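Local coordinates for WbbZ protein (Klebsiella pneumoniae subsp. pneumoniae NTUH-K2044, PDB 6X1L) that is of unknown function but probably transfers pyruvyl groups to polysaccharide, at residues 9-14 / 148-153; 43-48 / 100-105; 212-217 / 235-240; 223-226 / 230-233. All blocks are in the same frame, centred on the assembly; numbering follows the deposited sequence.

Interaction 1: residues 9-14 / 148-153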
loop_
_atom_site.group_PDB
_atom_site.type_symbol
_atom_site.label_atom_id
_atom_site.label_comp_id
_atom_site.label_asym_id
_atom_site.label_seq_id
_atom_site.Cartn_x
_atom_site.Cartn_y
_atom_site.Cartn_z
ATOM N N LEU A 9 -9.512 -28.571 7.246
ATOM C CA LEU A 9 -8.818 -29.803 6.878
ATOM C C LEU A 9 -9.365 -30.372 5.577
ATOM O O LEU A 9 -8.598 -30.779 4.696
ATOM C CB LEU A 9 -8.938 -30.832 8.003
ATOM C CG LEU A 9 -8.426 -32.246 7.713
ATOM C CD1 LEU A 9 -6.907 -32.275 7.599
ATOM C CD2 LEU A 9 -8.914 -33.220 8.775
ATOM N N LYS A 10 -10.692 -30.410 5.441
ATOM C CA LYS A 10 -11.301 -30.859 4.193
ATOM C C LYS A 10 -10.776 -30.061 3.008
ATOM O O LYS A 10 -10.489 -30.626 1.945
ATOM C CB LYS A 10 -12.823 -30.741 4.287
ATOM C CG LYS A 10 -13.540 -30.955 2.968
ATOM C CD LYS A 10 -14.953 -30.398 3.002
ATOM C CE LYS A 10 -15.831 -31.160 3.975
ATOM N NZ LYS A 10 -17.206 -30.594 4.012
ATOM N N PHE A 11 -10.624 -28.746 3.184
ATOM C CA PHE A 11 -10.185 -27.880 2.097
ATOM C C PHE A 11 -8.772 -28.225 1.641
ATOM O O PHE A 11 -8.507 -28.306 0.437
ATOM C CB PHE A 11 -10.273 -26.420 2.546
ATOM C CG PHE A 11 -10.119 -25.426 1.436
ATOM C CD1 PHE A 11 -11.064 -25.342 0.430
ATOM C CD2 PHE A 11 -9.043 -24.554 1.415
ATOM C CE1 PHE A 11 -10.933 -24.417 -0.589
ATOM C CE2 PHE A 11 -8.903 -23.626 0.399
ATOM C CZ PHE A 11 -9.851 -23.555 -0.602
ATOM N N ASP A 12 -7.852 -28.432 2.588
ATOM C CA ASP A 12 -6.475 -28.774 2.239
ATOM C C ASP A 12 -6.419 -30.071 1.437
ATOM O O ASP A 12 -5.871 -30.112 0.329
ATOM C CB ASP A 12 -5.626 -28.894 3.509
ATOM C CG ASP A 12 -5.587 -27.606 4.320
ATOM O OD1 ASP A 12 -6.078 -26.567 3.831
ATOM O OD2 ASP A 12 -5.067 -27.635 5.455
ATOM N N LEU A 13 -6.980 -31.149 1.992
ATOM C CA LEU A 13 -6.931 -32.446 1.322
ATOM C C LEU A 13 -7.580 -32.386 -0.054
ATOM O O LEU A 13 -7.084 -32.990 -1.012
ATOM C CB LEU A 13 -7.616 -33.503 2.191
ATOM C CG LEU A 13 -6.983 -33.749 3.561
ATOM C CD1 LEU A 13 -7.886 -34.601 4.435
ATOM C CD2 LEU A 13 -5.618 -34.401 3.403
ATOM N N LEU A 14 -8.678 -31.644 -0.175
ATOM C CA LEU A 14 -9.399 -31.574 -1.441
ATOM C C LEU A 14 -8.551 -30.925 -2.530
ATOM O O LEU A 14 -8.421 -31.466 -3.634
ATOM C CB LEU A 14 -10.704 -30.810 -1.240
ATOM C CG LEU A 14 -11.806 -30.943 -2.282
ATOM C CD1 LEU A 14 -12.223 -32.398 -2.468
ATOM C CD2 LEU A 14 -12.979 -30.106 -1.836
ATOM N N ASP A 148 -14.443 -21.303 5.159
ATOM C CA ASP A 148 -14.143 -19.912 5.477
ATOM C C ASP A 148 -13.509 -19.192 4.293
ATOM O O ASP A 148 -12.812 -19.791 3.469
ATOM C CB ASP A 148 -13.208 -19.831 6.685
ATOM C CG ASP A 148 -13.908 -20.158 7.987
ATOM O OD1 ASP A 148 -15.047 -19.685 8.188
ATOM O OD2 ASP A 148 -13.319 -20.892 8.809
ATOM N N ASP A 149 -13.767 -17.886 4.215
ATOM C CA ASP A 149 -13.009 -17.010 3.330
ATOM C C ASP A 149 -11.518 -17.289 3.475
ATOM O O ASP A 149 -11.037 -17.645 4.555
ATOM C CB ASP A 149 -13.313 -15.544 3.655
ATOM C CG ASP A 149 -12.548 -14.566 2.766
ATOM O OD1 ASP A 149 -13.035 -14.244 1.659
ATOM O OD2 ASP A 149 -11.457 -14.114 3.178
HETATM N N MSE A 150 -10.788 -17.155 2.372
HETATM C CA MSE A 150 -9.360 -17.474 2.356
HETATM C C MSE A 150 -8.566 -16.704 3.416
HETATM O O MSE A 150 -7.601 -17.234 3.973
HETATM C CB MSE A 150 -8.755 -17.196 0.975
HETATM C CG MSE A 150 -9.235 -18.114 -0.136
HETATM SE SE MSE A 150 -8.933 -20.009 0.233
HETATM C CE MSE A 150 -6.986 -20.030 0.289
ATOM N N ALA A 151 -8.983 -15.467 3.708
ATOM C CA ALA A 151 -8.210 -14.625 4.622
ATOM C C ALA A 151 -8.046 -15.255 5.999
ATOM O O ALA A 151 -7.095 -14.920 6.710
ATOM C CB ALA A 151 -8.853 -13.244 4.756
ATOM N N PHE A 152 -8.929 -16.174 6.391
ATOM C CA PHE A 152 -8.690 -16.857 7.655
ATOM C C PHE A 152 -7.484 -17.785 7.585
ATOM O O PHE A 152 -6.967 -18.183 8.635
ATOM C CB PHE A 152 -9.958 -17.598 8.089
ATOM C CG PHE A 152 -11.108 -16.673 8.387
ATOM C CD1 PHE A 152 -11.230 -16.075 9.635
ATOM C CD2 PHE A 152 -12.038 -16.363 7.409
ATOM C CE1 PHE A 152 -12.269 -15.202 9.909
ATOM C CE2 PHE A 152 -13.084 -15.494 7.675
ATOM C CZ PHE A 152 -13.199 -14.911 8.928
ATOM N N TYR A 153 -6.995 -18.095 6.382
ATOM C CA TYR A 153 -5.764 -18.859 6.199
ATOM C C TYR A 153 -4.507 -17.999 6.259
ATOM O O TYR A 153 -3.410 -18.531 6.062
ATOM C CB TYR A 153 -5.778 -19.596 4.855
ATOM C CG TYR A 153 -6.504 -20.924 4.869
ATOM C CD1 TYR A 153 -5.836 -22.096 5.208
ATOM C CD2 TYR A 153 -7.847 -21.008 4.529
ATOM C CE1 TYR A 153 -6.488 -23.314 5.218
ATOM C CE2 TYR A 153 -8.509 -22.223 4.536
ATOM C CZ TYR A 153 -7.823 -23.370 4.881
ATOM O OH TYR A 153 -8.476 -24.581 4.892
#
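The hydroxyl end of Tyr-153 is set down between a hydrocarbon and a charge: OH lies 3.5 Å from CB of Phe-11, while the carboxylate of Asp-12 passes it with OD1 at 3.3 Å from the same OH. Asp-12 and Tyr-153 run past each other in opposite directions, their carboxylate and ring planes 55° apart. The other oxygen, OD2, forms a salt bridge to Arg-48, which probably fixes the rotation of the carboxylate. Phe-11 has CG anti to its own N (chi1 -168°), a turn that sends its ring off the helix toward 148-153. There the ring meets that of Tyr-153 obliquely, with centroids 5.8 Å apart. At its far end, CE2 touches the selenium of Met-150, a selenomethionine, at 3.6 Å, a Met-aromatic contact in which SE stands well off the ring normal. The selenomethionine side chain bends at both chi2 and chi3 and crosses Phe-11 at about a right angle. Phe-45 adds a third ring, edge-to-face with Tyr-153. Helix 6-21 is thus packed against the 3-10 turn that follows the edge strand 144-146 of the six-stranded parallel sheet, consistent with a Rossmann-like domain of a GT-B fold.

Interaction 2: residues 43-48 / 100-105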
loop_
_atom_site.group_PDB
_atom_site.type_symbol
_atom_site.label_atom_id
_atom_site.label_comp_id
_atom_site.label_asym_id
_atom_site.label_seq_id
_atom_site.Cartn_x
_atom_site.Cartn_y
_atom_site.Cartn_z
ATOM N N TYR A 43 -1.820 -17.302 -1.439
ATOM C CA TYR A 43 -0.421 -17.653 -1.651
ATOM C C TYR A 43 0.148 -18.378 -0.439
ATOM O O TYR A 43 0.925 -19.327 -0.586
ATOM C CB TYR A 43 0.393 -16.399 -1.987
ATOM C CG TYR A 43 -0.034 -15.766 -3.294
ATOM C CD1 TYR A 43 -0.163 -16.534 -4.444
ATOM C CD2 TYR A 43 -0.341 -14.414 -3.372
ATOM C CE1 TYR A 43 -0.565 -15.973 -5.641
ATOM C CE2 TYR A 43 -0.748 -13.839 -4.566
ATOM C CZ TYR A 43 -0.858 -14.625 -5.697
ATOM O OH TYR A 43 -1.261 -14.059 -6.886
ATOM N N ASP A 44 -0.231 -17.948 0.769
ATOM C CA ASP A 44 0.160 -18.678 1.971
ATOM C C ASP A 44 -0.390 -20.099 1.944
ATOM O O ASP A 44 0.292 -21.048 2.349
ATOM C CB ASP A 44 -0.337 -17.940 3.215
ATOM C CG ASP A 44 0.304 -16.567 3.378
ATOM O OD1 ASP A 44 1.223 -16.245 2.601
ATOM O OD2 ASP A 44 -0.115 -15.810 4.279
ATOM N N PHE A 45 -1.622 -20.259 1.464
ATOM C CA PHE A 45 -2.244 -21.579 1.410
ATOM C C PHE A 45 -1.529 -22.494 0.422
ATOM O O PHE A 45 -1.301 -23.673 0.714
ATOM C CB PHE A 45 -3.718 -21.429 1.046
ATOM C CG PHE A 45 -4.409 -22.735 0.753
ATOM C CD1 PHE A 45 -4.904 -23.514 1.780
ATOM C CD2 PHE A 45 -4.563 -23.174 -0.549
ATOM C CE1 PHE A 45 -5.542 -24.713 1.513
ATOM C CE2 PHE A 45 -5.192 -24.371 -0.818
ATOM C CZ PHE A 45 -5.685 -25.141 0.211
ATOM N N PHE A 46 -1.168 -21.972 -0.754
ATOM C CA PHE A 46 -0.441 -22.776 -1.732
ATOM C C PHE A 46 0.913 -23.219 -1.192
ATOM O O PHE A 46 1.294 -24.387 -1.330
ATOM C CB PHE A 46 -0.251 -21.988 -3.027
ATOM C CG PHE A 46 -1.515 -21.788 -3.811
ATOM C CD1 PHE A 46 -2.586 -22.650 -3.660
ATOM C CD2 PHE A 46 -1.629 -20.736 -4.709
ATOM C CE1 PHE A 46 -3.750 -22.469 -4.385
ATOM C CE2 PHE A 46 -2.787 -20.549 -5.438
ATOM C CZ PHE A 46 -3.851 -21.418 -5.276
ATOM N N GLU A 47 1.657 -22.296 -0.580
ATOM C CA GLU A 47 2.992 -22.630 -0.099
ATOM C C GLU A 47 2.938 -23.638 1.041
ATOM O O GLU A 47 3.786 -24.535 1.123
ATOM C CB GLU A 47 3.723 -21.359 0.341
ATOM C CG GLU A 47 3.984 -20.372 -0.786
ATOM C CD GLU A 47 4.753 -19.142 -0.323
ATOM O OE1 GLU A 47 4.782 -18.138 -1.067
ATOM O OE2 GLU A 47 5.323 -19.180 0.788
ATOM N N ARG A 48 1.947 -23.516 1.926
ATOM C CA ARG A 48 1.888 -24.405 3.081
ATOM C C ARG A 48 1.480 -25.819 2.689
ATOM O O ARG A 48 1.819 -26.778 3.394
ATOM C CB ARG A 48 0.928 -23.841 4.127
ATOM C CG ARG A 48 1.086 -24.464 5.501
ATOM C CD ARG A 48 -0.148 -25.247 5.888
ATOM N NE ARG A 48 -1.309 -24.375 6.026
ATOM C CZ ARG A 48 -2.530 -24.802 6.327
ATOM N NH1 ARG A 48 -2.755 -26.095 6.522
ATOM N NH2 ARG A 48 -3.526 -23.935 6.435
ATOM N N ILE A 100 -12.388 -24.085 -10.724
ATOM C CA ILE A 100 -12.554 -24.119 -9.278
ATOM C C ILE A 100 -12.684 -22.685 -8.787
ATOM O O ILE A 100 -11.757 -21.880 -8.940
ATOM C CB ILE A 100 -11.381 -24.833 -8.590
ATOM C CG1 ILE A 100 -11.313 -26.295 -9.026
ATOM C CG2 ILE A 100 -11.517 -24.731 -7.080
ATOM C CD1 ILE A 100 -10.185 -27.065 -8.379
ATOM N N ILE A 101 -13.833 -22.364 -8.201
ATOM C CA ILE A 101 -14.067 -21.044 -7.632
ATOM C C ILE A 101 -13.699 -21.108 -6.154
ATOM O O ILE A 101 -14.379 -21.766 -5.365
ATOM C CB ILE A 101 -15.517 -20.592 -7.833
ATOM C CG1 ILE A 101 -15.824 -20.464 -9.328
ATOM C CG2 ILE A 101 -15.769 -19.274 -7.113
ATOM C CD1 ILE A 101 -17.222 -19.970 -9.632
HETATM N N MSE A 102 -12.613 -20.434 -5.784
HETATM C CA MSE A 102 -12.157 -20.398 -4.394
HETATM C C MSE A 102 -13.212 -19.690 -3.524
HETATM O O MSE A 102 -14.061 -18.983 -4.066
HETATM C CB MSE A 102 -10.782 -19.720 -4.323
HETATM C CG MSE A 102 -9.712 -20.478 -5.104
HETATM SE SE MSE A 102 -9.330 -22.277 -4.393
HETATM C CE MSE A 102 -7.951 -21.743 -3.101
ATOM N N PRO A 103 -13.175 -19.900 -2.182
ATOM C CA PRO A 103 -14.288 -19.455 -1.322
ATOM C C PRO A 103 -14.827 -18.068 -1.634
ATOM O O PRO A 103 -14.128 -17.061 -1.462
ATOM C CB PRO A 103 -13.673 -19.507 0.081
ATOM C CG PRO A 103 -12.720 -20.650 -0.006
ATOM C CD PRO A 103 -12.136 -20.598 -1.397
ATOM N N SER A 104 -16.080 -18.008 -2.084
ATOM C CA SER A 104 -16.621 -16.791 -2.670
ATOM C C SER A 104 -18.037 -16.524 -2.179
ATOM O O SER A 104 -18.739 -17.414 -1.689
ATOM C CB SER A 104 -16.617 -16.863 -4.202
ATOM O OG SER A 104 -15.291 -16.885 -4.706
ATOM N N THR A 105 -18.437 -15.263 -2.323
ATOM C CA THR A 105 -19.814 -14.825 -2.149
ATOM C C THR A 105 -20.395 -14.589 -3.536
ATOM O O THR A 105 -19.847 -13.802 -4.315
ATOM C CB THR A 105 -19.889 -13.552 -1.300
ATOM O OG1 THR A 105 -19.645 -13.874 0.077
ATOM C CG2 THR A 105 -21.255 -12.889 -1.430
#
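CE of Met-102, a selenomethionine, is the one group of 100-105 that touches the helix, and the apolar contact converges on it: this methyl lies 4.4 Å from CE2 of Phe-45 and 4.5 Å from CE1 of Phe-46. Both approaches are oblique to the rings and loose, and the area buried is small (71 Å²), so the two segments meet only at the ends of long side chains. Neighbouring helix residues can reach the same methyl because their first torsions differ: Phe-45 has CG anti to N (chi1 171°), whereas Phe-46 turns its CG beside N (chi1 -71°). The two rings also lie against each other, with Phe-46 CE1 in plane at the edge of the Phe-45 ring. From helix 6-21, Phe-11 packs on both Met-102 and Phe-45 and so widens this apolar layer.

Hydrogen bonding holds each side separately, with none passing between the segments. Ser-104 OG lies only 2.5 Å from Met-102 O, shorter than usual, so the exact length of this bond is doubtful; it spans Pro-103, where the chain turns a corner. Backbone bonds tie Ile-100 and Met-102 to strand 67-71, and Ile-101 to strand 120-124.

Ionic contacts belong to other parts of the helix surface, where Asp-44 and Glu-47 both form salt bridges to Arg-207 and Asp-44 also pairs with Lys-158.

Helix 33-48, laid by its aromatic side chains over the inner strand 98-104, gives the helix-on-sheet layering of a parallel alpha/beta sheet.

Interaction 3: residues 212-217 / 235-240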
loop_
_atom_site.group_PDB
_atom_site.type_symbol
_atom_site.label_atom_id
_atom_site.label_comp_id
_atom_site.label_asym_id
_atom_site.label_seq_id
_atom_site.Cartn_x
_atom_site.Cartn_y
_atom_site.Cartn_z
ATOM N N CYS A 212 0.535 -3.291 4.897
ATOM C CA CYS A 212 0.110 -1.909 5.113
ATOM C C CYS A 212 -1.184 -1.845 5.914
ATOM O O CYS A 212 -1.268 -1.142 6.927
ATOM C CB CYS A 212 -0.064 -1.198 3.773
ATOM S SG CYS A 212 1.480 -0.785 2.937
HETATM N N MSE A 213 -2.207 -2.572 5.475
HETATM C CA MSE A 213 -3.491 -2.547 6.165
HETATM C C MSE A 213 -3.338 -3.024 7.602
HETATM O O MSE A 213 -3.896 -2.434 8.528
HETATM C CB MSE A 213 -4.520 -3.419 5.436
HETATM C CG MSE A 213 -4.831 -2.978 4.006
HETATM SE SE MSE A 213 -6.145 -4.230 3.228
HETATM C CE MSE A 213 -7.740 -3.555 4.108
ATOM N N ILE A 214 -2.572 -4.103 7.774
ATOM C CA ILE A 214 -2.333 -4.644 9.109
ATOM C C ILE A 214 -1.543 -3.655 9.962
ATOM O O ILE A 214 -1.876 -3.427 11.132
ATOM C CB ILE A 214 -1.625 -6.007 9.010
ATOM C CG1 ILE A 214 -2.599 -7.072 8.495
ATOM C CG2 ILE A 214 -1.032 -6.409 10.359
ATOM C CD1 ILE A 214 -1.991 -8.446 8.374
ATOM N N ASN A 215 -0.485 -3.052 9.397
ATOM C CA ASN A 215 0.272 -2.040 10.134
ATOM C C ASN A 215 -0.641 -0.938 10.646
ATOM O O ASN A 215 -0.505 -0.489 11.790
ATOM C CB ASN A 215 1.361 -1.423 9.254
ATOM C CG ASN A 215 2.471 -2.391 8.921
ATOM O OD1 ASN A 215 2.682 -3.388 9.610
ATOM N ND2 ASN A 215 3.198 -2.091 7.857
ATOM N N PHE A 216 -1.568 -0.481 9.803
ATOM C CA PHE A 216 -2.490 0.573 10.209
ATOM C C PHE A 216 -3.333 0.128 11.394
ATOM O O PHE A 216 -3.458 0.850 12.391
ATOM C CB PHE A 216 -3.379 0.964 9.028
ATOM C CG PHE A 216 -4.447 1.958 9.379
ATOM C CD1 PHE A 216 -4.161 3.317 9.414
ATOM C CD2 PHE A 216 -5.735 1.538 9.683
ATOM C CE1 PHE A 216 -5.136 4.239 9.738
ATOM C CE2 PHE A 216 -6.718 2.459 10.012
ATOM C CZ PHE A 216 -6.416 3.811 10.038
ATOM N N LEU A 217 -3.902 -1.077 11.310
ATOM C CA LEU A 217 -4.857 -1.524 12.317
ATOM C C LEU A 217 -4.186 -1.885 13.633
ATOM O O LEU A 217 -4.802 -1.741 14.695
ATOM C CB LEU A 217 -5.640 -2.726 11.782
ATOM C CG LEU A 217 -6.502 -2.452 10.551
ATOM C CD1 LEU A 217 -6.979 -3.764 9.938
ATOM C CD2 LEU A 217 -7.685 -1.573 10.930
ATOM N N SER A 235 -10.224 -8.789 13.283
ATOM C CA SER A 235 -10.609 -9.953 14.078
ATOM C C SER A 235 -9.428 -10.888 14.292
ATOM O O SER A 235 -9.236 -11.411 15.395
ATOM C CB SER A 235 -11.762 -10.703 13.403
ATOM O OG SER A 235 -12.941 -9.920 13.381
ATOM N N LEU A 236 -8.637 -11.128 13.241
ATOM C CA LEU A 236 -7.408 -11.901 13.397
ATOM C C LEU A 236 -6.462 -11.251 14.399
ATOM O O LEU A 236 -5.752 -11.951 15.132
ATOM C CB LEU A 236 -6.708 -12.058 12.046
ATOM C CG LEU A 236 -7.473 -12.793 10.946
ATOM C CD1 LEU A 236 -6.621 -12.903 9.692
ATOM C CD2 LEU A 236 -7.902 -14.168 11.429
ATOM N N LEU A 237 -6.440 -9.921 14.449
ATOM C CA LEU A 237 -5.586 -9.195 15.380
ATOM C C LEU A 237 -6.126 -9.190 16.804
ATOM O O LEU A 237 -5.472 -8.640 17.694
ATOM C CB LEU A 237 -5.396 -7.755 14.896
ATOM C CG LEU A 237 -4.689 -7.588 13.549
ATOM C CD1 LEU A 237 -4.751 -6.141 13.085
ATOM C CD2 LEU A 237 -3.249 -8.060 13.644
ATOM N N GLY A 238 -7.293 -9.785 17.043
ATOM C CA GLY A 238 -7.871 -9.767 18.371
ATOM C C GLY A 238 -8.413 -8.425 18.801
ATOM O O GLY A 238 -8.564 -8.183 20.001
ATOM N N LYS A 239 -8.711 -7.541 17.855
ATOM C CA LYS A 239 -9.195 -6.213 18.192
ATOM C C LYS A 239 -10.671 -6.254 18.562
ATOM O O LYS A 239 -11.388 -7.219 18.284
ATOM C CB LYS A 239 -8.997 -5.250 17.022
ATOM C CG LYS A 239 -7.576 -5.176 16.500
ATOM C CD LYS A 239 -6.640 -4.600 17.544
ATOM C CE LYS A 239 -5.258 -4.349 16.959
ATOM N NZ LYS A 239 -4.316 -3.884 18.009
ATOM N N GLU A 240 -11.120 -5.178 19.204
ATOM C CA GLU A 240 -12.542 -4.926 19.394
ATOM C C GLU A 240 -13.089 -4.344 18.095
ATOM O O GLU A 240 -12.664 -3.265 17.665
ATOM C CB GLU A 240 -12.753 -3.982 20.572
ATOM C CG GLU A 240 -14.195 -3.635 20.848
ATOM C CD GLU A 240 -14.345 -2.771 22.079
ATOM O OE1 GLU A 240 -13.407 -2.751 22.905
ATOM O OE2 GLU A 240 -15.393 -2.107 22.216
#
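The ammonium nitrogen of Lys-239 is gripped by two backbone carbonyls, hydrogen-bonding to O of Glu-218 and O of Tyr-220 just past the 212-217 segment. On its way there the side chain passes Leu-217: CE lies 3.5 Å from Leu-217 O, and NZ is 4.0 Å from that same oxygen. The bend at chi2 (-65°) turns the chain toward this helix end, after which CD, CE and NZ run on extended. The carbonyls concerned lie at and just beyond the C-terminal end of helix 203-218, so the positive charge probably also interacts favourably with the helix dipole.

Beside the lysine the packing is aliphatic. Leu-237 sends CD1 against CB of Leu-217 at 3.8 Å, while its other branch, CD2, makes a looser contact of 4.3 Å with CG2 of Ile-214. One leucine fork therefore touches successive turns of helix 203-218. Leu-233, a turn earlier on helix 228-236, packs on the same Ile-214 and Leu-217.

Helix 228-236 closes with a Schellman motif at Gly-238, whose phi is +72°, and the chain then leads into strand 240-243. Another face of helix 203-218 meets the second subunit, where Phe-216 packs on Tyr-199 of that neighbouring chain.

The chemistry implies a division of labour: leucine and isoleucine branches pack helix 203-218 against the turn ending helix 228-236, while a lysine donates to the carbonyls of Glu-218, at the helix end, and Tyr-220, at the start of the next strand.

Interaction 4: residues 223-226 / 230-233; sequences VNTD and VAIL
Thr-225, at the end of strand 220-225, meets Val-230 and Ala-231 in the first turns of helix 228-236, within a beta-alpha-beta unit completed by the parallel strand 240-243. Its CB begins the contact, 3.8 Å from CG1 of Val-230. From there the side chain forks. OG1, anti to the backbone N (chi1 -175°), lies against the valine, 3.7 Å from Val-230 CB. This oxygen is buried but well supplied: it donates to the carbonyl of Cys-172 on the adjacent strand 167-172 and accepts from the backbone N of Arg-227, two residues on, as in an ST turn. Those two bonds probably fix the rotation of the side chain and tie the strand end to the start of the helical segment. The other branch, CG2, occupies the crowded position between backbone N and carbonyl carbon, and it lies against the helix backbone, 3.7 Å from Ala-231 N.

Farther back along the strand, Val-223 points the same way and crosses Val-230 obliquely, with CG1 of Val-223 3.9 Å from CG1 of Val-230. Val-230 thus lies under two residues of one strand face, and it is also packed by Met-213 of helix 203-218. Phe-243 of strand 240-243 touches both Thr-225 and Ala-231.

At the tips, the methyl carbon CG2 of Thr-225 rests 3.8 Å from the methyl carbon CB of Ala-231.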
loop_
_atom_site.group_PDB
_atom_site.type_symbol
_atom_site.label_atom_id
_atom_site.label_comp_id
_atom_site.label_asym_id
_atom_site.label_seq_id
_atom_site.Cartn_x
_atom_site.Cartn_y
_atom_site.Cartn_z
ATOM N N VAL A 223 -11.897 -0.931 16.165
ATOM C CA VAL A 223 -12.031 -0.739 14.726
ATOM C C VAL A 223 -13.512 -0.760 14.372
ATOM O O VAL A 223 -14.224 -1.711 14.716
ATOM C CB VAL A 223 -11.266 -1.818 13.938
ATOM C CG1 VAL A 223 -11.412 -1.589 12.443
ATOM C CG2 VAL A 223 -9.797 -1.835 14.341
ATOM N N ASN A 224 -13.973 0.292 13.695
ATOM C CA ASN A 224 -15.344 0.396 13.205
ATOM C C ASN A 224 -15.303 0.336 11.682
ATOM O O ASN A 224 -14.620 1.147 11.052
ATOM C CB ASN A 224 -15.995 1.702 13.665
ATOM C CG ASN A 224 -15.943 1.892 15.169
ATOM O OD1 ASN A 224 -16.374 1.029 15.930
ATOM N ND2 ASN A 224 -15.416 3.035 15.606
ATOM N N THR A 225 -16.041 -0.602 11.087
ATOM C CA THR A 225 -15.932 -0.748 9.641
ATOM C C THR A 225 -17.170 -1.412 9.055
ATOM O O THR A 225 -17.891 -2.143 9.742
ATOM C CB THR A 225 -14.680 -1.553 9.261
ATOM O OG1 THR A 225 -14.544 -1.587 7.837
ATOM C CG2 THR A 225 -14.764 -2.979 9.794
ATOM N N ASP A 226 -17.411 -1.121 7.772
ATOM C CA ASP A 226 -18.323 -1.869 6.914
ATOM C C ASP A 226 -17.570 -2.564 5.784
ATOM O O ASP A 226 -18.167 -2.913 4.759
ATOM C CB ASP A 226 -19.413 -0.952 6.350
ATOM C CG ASP A 226 -18.859 0.135 5.420
ATOM O OD1 ASP A 226 -17.636 0.187 5.196
ATOM O OD2 ASP A 226 -19.659 0.946 4.906
ATOM N N VAL A 230 -11.294 -5.589 6.270
ATOM C CA VAL A 230 -10.876 -4.840 7.450
ATOM C C VAL A 230 -11.386 -5.531 8.709
ATOM O O VAL A 230 -10.638 -5.750 9.670
ATOM C CB VAL A 230 -11.367 -3.384 7.371
ATOM C CG1 VAL A 230 -11.069 -2.658 8.680
ATOM C CG2 VAL A 230 -10.719 -2.667 6.195
ATOM N N ALA A 231 -12.669 -5.895 8.716
ATOM C CA ALA A 231 -13.232 -6.595 9.866
ATOM C C ALA A 231 -12.523 -7.920 10.108
ATOM O O ALA A 231 -12.238 -8.279 11.257
ATOM C CB ALA A 231 -14.732 -6.812 9.665
ATOM N N ILE A 232 -12.222 -8.658 9.036
ATOM C CA ILE A 232 -11.527 -9.933 9.187
ATOM C C ILE A 232 -10.123 -9.719 9.744
ATOM O O ILE A 232 -9.713 -10.383 10.704
ATOM C CB ILE A 232 -11.503 -10.693 7.847
ATOM C CG1 ILE A 232 -12.891 -11.279 7.547
ATOM C CG2 ILE A 232 -10.458 -11.796 7.877
ATOM C CD1 ILE A 232 -13.001 -11.917 6.188
ATOM N N LEU A 233 -9.367 -8.786 9.157
ATOM C CA LEU A 233 -8.009 -8.523 9.628
ATOM C C LEU A 233 -8.006 -8.116 11.095
ATOM O O LEU A 233 -7.237 -8.652 11.900
ATOM C CB LEU A 233 -7.354 -7.436 8.778
ATOM C CG LEU A 233 -6.848 -7.790 7.381
ATOM C CD1 LEU A 233 -6.225 -6.556 6.747
ATOM C CD2 LEU A 233 -5.847 -8.936 7.440
#

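In the fold
Interactions 1 and 2 both pack helices (6-21 and 33-48) at the six-stranded sheet and touch directly, through rings and through charged side chains. Interactions 3 and 4, with centres about 8 Å apart, both use helix 228-236 beside the four-stranded sheet, and Glu-240 O probably bonds Val-223 N between them. Interactions 1, 2 and 4 are buried; interaction 3 is partly exposed and lies near the subunit interface. The first pair relies on aromatic rings and selenomethionines, the second on small aliphatic branches with a lysine and a threonine capturing backbone groups. Ala-151 and Phe-152 of interaction 1 reach Ile-232 and Leu-236, linking the two halves of the chain.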